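Local coordinates for protein chitinase (Paenibacillus sp. FPU-7, PDB 5GZT) that probably hydrolyses internal beta-1,4 linkages between N-acetylglucosamine units in chitin and chitodextrins, as a multidomain enzyme with two glycoside hydrolase family 18 regions, at residues F308-K320 / V387-Y399. Sequence-based numbering, arbitrary orientation.
Sequences FGRINNGKVVTIK and VFANSALDFMNKY
Val316 is the knob of this contact, pushed from a beta hairpin into a hollow on helix 387-398 walled by Phe388 and Phe395 and floored by Ala392, whose CB is 4.0 Å from Val316 CG2. The hairpin extends a barrel strand of the family 18 TIM barrel: strand 303-312 turns back through a type I' turn, Asn312 to Lys315, into strand 315-318, whose axis passes 6.5 Å from that of the helix at 33°. The two methyls of Val316 part company. CG1 lies anti to the backbone N and meets the Phe395 ring at CD2 (3.7 Å), while CG2 sits over one face of the Phe388 ring, 4.1 Å from its centroid and 26° off the normal, a CH-pi contact. From the first strand, Ile311 CG1 lies at the edge of the Phe388 ring, in its plane, 3.6 Å from Phe388 CE1, with Ile311 CD1 also close to that atom, and Leu432 of helix 425-447 also touches the Phe388 side chain. An alanine in place of Phe388 would probably open a gap beside Ile311 and leave the CG2 methyl of Val316 without its ring face. Farther along, Thr318 CG2 lies 3.9 Å from Phe395 CE2 and also touches Tyr399 OH, a hydroxyl that hydrogen-bonds to Glu345. At the turn, Val387 CG1 packs against Lys315 CG at 3.6 Å. Polar links fasten the same strand: a water donates to Ser391 O, its approach to Val316 O being doubtfully short, and Ser391 OG, itself anti to its main-chain nitrogen, accepts the N-H of Val316 at 2.9 Å with an angle of 154° at the hydrogen.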
ATOM      1  N   PHE B 308       0.148  13.361 -10.045  1.00 27.23           N
ATOM      2  CA  PHE B 308      -0.327  14.204  -8.968  1.00 31.73           C
ATOM      3  C   PHE B 308      -1.417  15.157  -9.507  1.00 33.47           C
ATOM      4  O   PHE B 308      -1.473  15.531 -10.749  1.00 27.54           O
ATOM      5  CB  PHE B 308       0.786  15.127  -8.507  1.00 29.74           C
ATOM      6  CG  PHE B 308       1.955  14.420  -7.841  1.00 31.49           C
ATOM      7  CD1 PHE B 308       1.855  13.983  -6.513  1.00 30.10           C
ATOM      8  CD2 PHE B 308       3.168  14.295  -8.487  1.00 29.98           C
ATOM      9  CE1 PHE B 308       2.913  13.391  -5.880  1.00 29.34           C
ATOM     10  CE2 PHE B 308       4.250  13.679  -7.885  1.00 30.62           C
ATOM     11  CZ  PHE B 308       4.132  13.220  -6.586  1.00 30.44           C
ATOM     12  N   GLY B 309      -2.247  15.574  -8.561  1.00 31.87           N
ATOM     13  CA  GLY B 309      -2.969  16.806  -8.695  1.00 30.44           C
ATOM     14  C   GLY B 309      -2.109  17.975  -8.374  1.00 29.74           C
ATOM     15  O   GLY B 309      -1.170  17.878  -7.611  1.00 29.92           O
ATOM     16  N   ARG B 310      -2.452  19.131  -8.952  1.00 36.29           N
ATOM     17  CA  ARG B 310      -1.667  20.331  -8.804  1.00 33.28           C
ATOM     18  C   ARG B 310      -2.482  21.540  -8.321  1.00 36.97           C
ATOM     19  O   ARG B 310      -3.727  21.537  -8.270  1.00 33.15           O
ATOM     20  CB  ARG B 310      -0.933  20.613 -10.106  1.00 36.70           C
ATOM     21  CG  ARG B 310       0.200  19.624 -10.434  1.00 35.12           C
ATOM     22  CD  ARG B 310       1.297  19.758  -9.400  1.00 38.13           C
ATOM     23  NE  ARG B 310       2.269  18.683  -9.293  1.00 39.18           N
ATOM     24  CZ  ARG B 310       3.421  18.621  -9.962  1.00 40.42           C
ATOM     25  NH1 ARG B 310       3.748  19.532 -10.850  1.00 35.58           N
ATOM     26  NH2 ARG B 310       4.266  17.636  -9.714  1.00 42.06           N
ATOM     27  N   ILE B 311      -1.757  22.576  -7.962  1.00 35.52           N
ATOM     28  CA  ILE B 311      -2.414  23.784  -7.534  1.00 38.70           C
ATOM     29  C   ILE B 311      -2.282  24.922  -8.548  1.00 40.26           C
ATOM     30  O   ILE B 311      -1.177  25.403  -8.807  1.00 37.56           O
ATOM     31  CB  ILE B 311      -1.866  24.223  -6.195  1.00 37.75           C
ATOM     32  CG1 ILE B 311      -2.026  23.054  -5.201  1.00 36.00           C
ATOM     33  CG2 ILE B 311      -2.595  25.487  -5.712  1.00 43.90           C
ATOM     34  CD1 ILE B 311      -1.348  23.297  -3.888  1.00 33.35           C
ATOM     35  N   ASN B 312      -3.426  25.365  -9.077  1.00 43.74           N
ATOM     36  CA  ASN B 312      -3.488  26.594  -9.898  1.00 41.93           C
ATOM     37  C   ASN B 312      -4.572  27.592  -9.404  1.00 42.41           C
ATOM     38  O   ASN B 312      -5.730  27.197  -9.236  1.00 37.90           O
ATOM     39  CB  ASN B 312      -3.808  26.247 -11.338  1.00 38.40           C
ATOM     40  CG  ASN B 312      -3.434  27.366 -12.281  1.00 40.84           C
ATOM     41  OD1 ASN B 312      -2.511  28.144 -12.009  1.00 41.18           O
ATOM     42  ND2 ASN B 312      -4.113  27.423 -13.410  1.00 41.05           N
ATOM     43  N   ASN B 313      -4.189  28.861  -9.198  1.00 45.35           N
ATOM     44  CA  ASN B 313      -5.110  29.878  -8.634  1.00 51.52           C
ATOM     45  C   ASN B 313      -5.755  29.296  -7.388  1.00 47.58           C
ATOM     46  O   ASN B 313      -6.981  29.262  -7.291  1.00 46.87           O
ATOM     47  CB  ASN B 313      -6.233  30.316  -9.611  1.00 56.07           C
ATOM     48  CG  ASN B 313      -5.716  30.890 -10.930  1.00 58.61           C
ATOM     49  OD1 ASN B 313      -6.323  30.657 -11.979  1.00 66.71           O
ATOM     50  ND2 ASN B 313      -4.623  31.644 -10.890  1.00 60.10           N
ATOM     51  N   GLY B 314      -4.914  28.731  -6.517  1.00 44.27           N
ATOM     52  CA  GLY B 314      -5.292  28.270  -5.187  1.00 40.12           C
ATOM     53  C   GLY B 314      -6.283  27.165  -5.140  1.00 38.66           C
ATOM     54  O   GLY B 314      -6.823  26.881  -4.070  1.00 44.68           O
ATOM     55  N   LYS B 315      -6.507  26.529  -6.284  1.00 38.06           N
ATOM     56  CA  LYS B 315      -7.365  25.369  -6.410  1.00 42.96           C
ATOM     57  C   LYS B 315      -6.624  24.146  -7.029  1.00 41.64           C
ATOM     58  O   LYS B 315      -5.611  24.243  -7.717  1.00 36.78           O
ATOM     59  CB  LYS B 315      -8.557  25.696  -7.289  1.00 47.53           C
ATOM     60  CG  LYS B 315      -9.400  26.872  -6.803  1.00 56.72           C
ATOM     61  CD  LYS B 315      -9.920  27.658  -7.998  1.00 57.67           C
ATOM     62  CE  LYS B 315     -10.869  28.772  -7.596  1.00 64.22           C
ATOM     63  NZ  LYS B 315     -12.000  28.770  -8.552  1.00 72.75           N
ATOM     64  N   VAL B 316      -7.248  23.010  -6.826  1.00 41.25           N
ATOM     65  CA  VAL B 316      -6.741  21.736  -7.225  1.00 43.77           C
ATOM     66  C   VAL B 316      -7.204  21.357  -8.632  1.00 38.28           C
ATOM     67  O   VAL B 316      -8.397  21.145  -8.849  1.00 38.70           O
ATOM     68  CB  VAL B 316      -7.183  20.619  -6.243  1.00 40.59           C
ATOM     69  CG1 VAL B 316      -6.637  19.250  -6.697  1.00 41.40           C
ATOM     70  CG2 VAL B 316      -6.748  20.947  -4.812  1.00 41.68           C
ATOM     71  N   VAL B 317      -6.220  21.120  -9.508  1.00 37.79           N
ATOM     72  CA  VAL B 317      -6.407  20.859 -10.941  1.00 36.94           C
ATOM     73  C   VAL B 317      -5.616  19.652 -11.407  1.00 37.30           C
ATOM     74  O   VAL B 317      -4.656  19.258 -10.755  1.00 34.63           O
ATOM     75  CB  VAL B 317      -5.902  22.046 -11.757  1.00 40.64           C
ATOM     76  CG1 VAL B 317      -6.811  23.291 -11.549  1.00 41.90           C
ATOM     77  CG2 VAL B 317      -4.452  22.393 -11.423  1.00 35.77           C
ATOM     78  N   THR B 318      -5.984  19.072 -12.522  1.00 34.08           N
ATOM     79  CA  THR B 318      -5.154  18.035 -13.089  1.00 36.01           C
ATOM     80  C   THR B 318      -3.757  18.611 -13.473  1.00 36.89           C
ATOM     81  O   THR B 318      -3.569  19.845 -13.617  1.00 31.76           O
ATOM     82  CB  THR B 318      -5.819  17.368 -14.298  1.00 37.08           C
ATOM     83  OG1 THR B 318      -6.137  18.358 -15.252  1.00 42.16           O
ATOM     84  CG2 THR B 318      -7.031  16.642 -13.941  1.00 36.10           C
ATOM     85  N   ILE B 319      -2.736  17.738 -13.560  1.00 33.13           N
ATOM     86  CA  ILE B 319      -1.346  18.199 -13.814  1.00 30.93           C
ATOM     87  C   ILE B 319      -1.189  18.904 -15.184  1.00 30.73           C
ATOM     88  O   ILE B 319      -0.381  19.822 -15.348  1.00 31.55           O
ATOM     89  CB  ILE B 319      -0.330  17.039 -13.655  1.00 28.20           C
ATOM     90  CG1 ILE B 319       1.074  17.543 -13.453  1.00 31.79           C
ATOM     91  CG2 ILE B 319      -0.439  16.040 -14.794  1.00 30.83           C
ATOM     92  CD1 ILE B 319       2.078  16.407 -13.090  1.00 32.05           C
ATOM     93  N   LYS B 320      -1.984  18.503 -16.154  1.00 30.84           N
ATOM     94  CA  LYS B 320      -2.006  19.245 -17.450  1.00 37.52           C
ATOM     95  C   LYS B 320      -2.311  20.721 -17.341  1.00 38.72           C
ATOM     96  O   LYS B 320      -1.928  21.493 -18.216  1.00 37.91           O
ATOM     97  CB  LYS B 320      -2.980  18.606 -18.460  1.00 35.88           C
ATOM     98  CG  LYS B 320      -4.446  18.830 -18.125  1.00 39.93           C
ATOM     99  CD  LYS B 320      -5.373  17.867 -18.861  1.00 39.51           C
ATOM    100  CE  LYS B 320      -5.317  18.125 -20.361  1.00 41.79           C
ATOM    101  NZ  LYS B 320      -5.711  16.975 -21.253  1.00 45.99           N
ATOM    102  N   VAL B 387     -10.789  27.881  -0.025  1.00 42.05           N
ATOM    103  CA  VAL B 387     -10.945  27.612  -1.463  1.00 45.31           C
ATOM    104  C   VAL B 387     -10.256  26.234  -1.792  1.00 42.98           C
ATOM    105  O   VAL B 387     -10.857  25.296  -2.402  1.00 45.27           O
ATOM    106  CB  VAL B 387     -10.304  28.753  -2.316  1.00 45.31           C
ATOM    107  CG1 VAL B 387     -10.517  28.486  -3.799  1.00 42.94           C
ATOM    108  CG2 VAL B 387     -10.822  30.150  -1.904  1.00 47.05           C
ATOM    109  N   PHE B 388      -9.015  26.128  -1.340  1.00 45.44           N
ATOM    110  CA  PHE B 388      -8.221  24.928  -1.536  1.00 41.76           C
ATOM    111  C   PHE B 388      -8.953  23.669  -1.129  1.00 37.17           C
ATOM    112  O   PHE B 388      -9.259  22.775  -1.991  1.00 38.83           O
ATOM    113  CB  PHE B 388      -6.873  25.027  -0.810  1.00 44.67           C
ATOM    114  CG  PHE B 388      -5.985  23.839  -1.095  1.00 50.34           C
ATOM    115  CD1 PHE B 388      -5.140  23.833  -2.203  1.00 49.17           C
ATOM    116  CD2 PHE B 388      -6.076  22.679  -0.312  1.00 53.41           C
ATOM    117  CE1 PHE B 388      -4.366  22.709  -2.488  1.00 47.89           C
ATOM    118  CE2 PHE B 388      -5.292  21.557  -0.606  1.00 52.10           C
ATOM    119  CZ  PHE B 388      -4.443  21.580  -1.700  1.00 44.37           C
ATOM    120  N   ALA B 389      -9.312  23.611   0.158  1.00 40.12           N
ATOM    121  CA  ALA B 389     -10.004  22.425   0.707  1.00 35.28           C
ATOM    122  C   ALA B 389     -11.242  22.037  -0.027  1.00 38.45           C
ATOM    123  O   ALA B 389     -11.508  20.834  -0.282  1.00 35.73           O
ATOM    124  CB  ALA B 389     -10.302  22.624   2.166  1.00 43.41           C
ATOM    125  N   ASN B 390     -12.022  23.056  -0.401  1.00 47.56           N
ATOM    126  CA  ASN B 390     -13.256  22.812  -1.166  1.00 44.63           C
ATOM    127  C   ASN B 390     -12.895  22.263  -2.533  1.00 36.70           C
ATOM    128  O   ASN B 390     -13.452  21.245  -2.989  1.00 38.13           O
ATOM    129  CB  ASN B 390     -14.112  24.110  -1.262  1.00 52.58           C
ATOM    130  CG  ASN B 390     -14.842  24.438   0.047  1.00 52.83           C
ATOM    131  OD1 ASN B 390     -15.404  23.560   0.702  1.00 46.36           O
ATOM    132  ND2 ASN B 390     -14.843  25.716   0.419  1.00 57.39           N
ATOM    133  N   SER B 391     -11.923  22.902  -3.172  1.00 38.85           N
ATOM    134  CA  SER B 391     -11.360  22.375  -4.438  1.00 45.48           C
ATOM    135  C   SER B 391     -10.878  20.906  -4.370  1.00 41.80           C
ATOM    136  O   SER B 391     -11.191  20.039  -5.264  1.00 40.11           O
ATOM    137  CB  SER B 391     -10.217  23.254  -4.920  1.00 48.83           C
ATOM    138  OG  SER B 391     -10.051  22.935  -6.283  1.00 59.08           O
ATOM    139  N   ALA B 392     -10.176  20.601  -3.284  1.00 46.88           N
ATOM    140  CA  ALA B 392      -9.662  19.214  -3.097  1.00 39.33           C
ATOM    141  C   ALA B 392     -10.753  18.243  -3.017  1.00 40.26           C
ATOM    142  O   ALA B 392     -10.721  17.178  -3.692  1.00 42.70           O
ATOM    143  CB  ALA B 392      -8.797  19.124  -1.887  1.00 39.82           C
ATOM    144  N   LEU B 393     -11.795  18.603  -2.243  1.00 42.10           N
ATOM    145  CA  LEU B 393     -12.956  17.721  -2.165  1.00 38.98           C
ATOM    146  C   LEU B 393     -13.663  17.563  -3.506  1.00 37.47           C
ATOM    147  O   LEU B 393     -14.106  16.455  -3.899  1.00 35.68           O
ATOM    148  CB  LEU B 393     -13.920  18.102  -1.002  1.00 47.83           C
ATOM    149  CG  LEU B 393     -13.580  17.410   0.347  1.00 44.66           C
ATOM    150  CD1 LEU B 393     -12.400  18.091   1.062  1.00 44.81           C
ATOM    151  CD2 LEU B 393     -14.801  17.310   1.261  1.00 48.66           C
ATOM    152  N   ASP B 394     -13.746  18.642  -4.270  1.00 43.02           N
ATOM    153  CA  ASP B 394     -14.321  18.538  -5.649  1.00 43.22           C
ATOM    154  C   ASP B 394     -13.599  17.514  -6.527  1.00 41.15           C
ATOM    155  O   ASP B 394     -14.263  16.685  -7.245  1.00 39.13           O
ATOM    156  CB  ASP B 394     -14.305  19.910  -6.358  1.00 46.71           C
ATOM    157  CG  ASP B 394     -15.319  20.909  -5.742  1.00 51.11           C
ATOM    158  OD1 ASP B 394     -16.368  20.433  -5.262  1.00 43.84           O
ATOM    159  OD2 ASP B 394     -15.030  22.129  -5.675  1.00 55.17           O
ATOM    160  N   PHE B 395     -12.252  17.595  -6.472  1.00 39.37           N
ATOM    161  CA  PHE B 395     -11.408  16.655  -7.244  1.00 34.30           C
ATOM    162  C   PHE B 395     -11.726  15.245  -6.853  1.00 31.03           C
ATOM    163  O   PHE B 395     -12.103  14.396  -7.747  1.00 36.16           O
ATOM    164  CB  PHE B 395      -9.937  16.969  -7.038  1.00 41.70           C
ATOM    165  CG  PHE B 395      -9.049  16.377  -8.099  1.00 41.12           C
ATOM    166  CD1 PHE B 395      -8.771  15.005  -8.107  1.00 39.00           C
ATOM    167  CD2 PHE B 395      -8.508  17.182  -9.097  1.00 39.21           C
ATOM    168  CE1 PHE B 395      -7.965  14.454  -9.100  1.00 36.64           C
ATOM    169  CE2 PHE B 395      -7.671  16.632 -10.051  1.00 37.03           C
ATOM    170  CZ  PHE B 395      -7.438  15.267 -10.072  1.00 35.09           C
ATOM    171  N   MET B 396     -11.675  15.011  -5.519  1.00 34.35           N
ATOM    172  CA  MET B 396     -11.938  13.692  -4.928  1.00 34.75           C
ATOM    173  C   MET B 396     -13.269  13.144  -5.384  1.00 38.12           C
ATOM    174  O   MET B 396     -13.383  11.981  -5.869  1.00 39.13           O
ATOM    175  CB  MET B 396     -11.861  13.757  -3.393  1.00 34.34           C
ATOM    176  CG  MET B 396     -11.891  12.409  -2.682  1.00 37.04           C
ATOM    177  SD  MET B 396     -12.088  12.489  -0.888  1.00 44.08           S
ATOM    178  CE  MET B 396     -13.876  12.434  -0.897  1.00 47.59           C
ATOM    179  N   ASN B 397     -14.293  13.996  -5.232  1.00 41.11           N
ATOM    180  CA  ASN B 397     -15.667  13.647  -5.661  1.00 40.47           C
ATOM    181  C   ASN B 397     -15.832  13.525  -7.133  1.00 36.65           C
ATOM    182  O   ASN B 397     -16.527  12.575  -7.594  1.00 36.99           O
ATOM    183  CB  ASN B 397     -16.678  14.670  -5.128  1.00 41.48           C
ATOM    184  CG  ASN B 397     -16.734  14.633  -3.643  1.00 42.42           C
ATOM    185  OD1 ASN B 397     -16.662  15.666  -2.946  1.00 48.07           O
ATOM    186  ND2 ASN B 397     -16.790  13.422  -3.128  1.00 37.73           N
ATOM    187  N   LYS B 398     -15.213  14.449  -7.892  1.00 40.89           N
ATOM    188  CA  LYS B 398     -15.330  14.390  -9.372  1.00 37.72           C
ATOM    189  C   LYS B 398     -14.878  13.055  -9.906  1.00 40.07           C
ATOM    190  O   LYS B 398     -15.579  12.440 -10.704  1.00 40.20           O
ATOM    191  CB  LYS B 398     -14.553  15.510 -10.034  1.00 41.21           C
ATOM    192  CG  LYS B 398     -14.425  15.446 -11.577  1.00 41.78           C
ATOM    193  CD  LYS B 398     -14.007  16.820 -12.113  1.00 44.97           C
ATOM    194  CE  LYS B 398     -13.692  16.862 -13.600  1.00 52.70           C
ATOM    195  NZ  LYS B 398     -14.855  16.563 -14.467  1.00 60.56           N
ATOM    196  N   TYR B 399     -13.739  12.542  -9.418  1.00 46.14           N
ATOM    197  CA  TYR B 399     -13.230  11.241  -9.927  1.00 42.80           C
ATOM    198  C   TYR B 399     -13.565  10.015  -9.097  1.00 41.72           C
ATOM    199  O   TYR B 399     -13.102   8.908  -9.420  1.00 46.56           O
ATOM    200  CB  TYR B 399     -11.732  11.361 -10.186  1.00 43.57           C
ATOM    201  CG  TYR B 399     -11.415  12.509 -11.142  1.00 38.88           C
ATOM    202  CD1 TYR B 399     -11.706  12.399 -12.490  1.00 40.59           C
ATOM    203  CD2 TYR B 399     -10.850  13.669 -10.689  1.00 37.86           C
ATOM    204  CE1 TYR B 399     -11.400  13.419 -13.369  1.00 40.41           C
ATOM    205  CE2 TYR B 399     -10.566  14.710 -11.533  1.00 39.10           C
ATOM    206  CZ  TYR B 399     -10.824  14.565 -12.885  1.00 38.46           C
ATOM    207  OH  TYR B 399     -10.558  15.598 -13.737  1.00 43.36           O
TER
HETATM  208  O   HOH W   1     -10.716  20.495  -8.165  1.00 35.95           O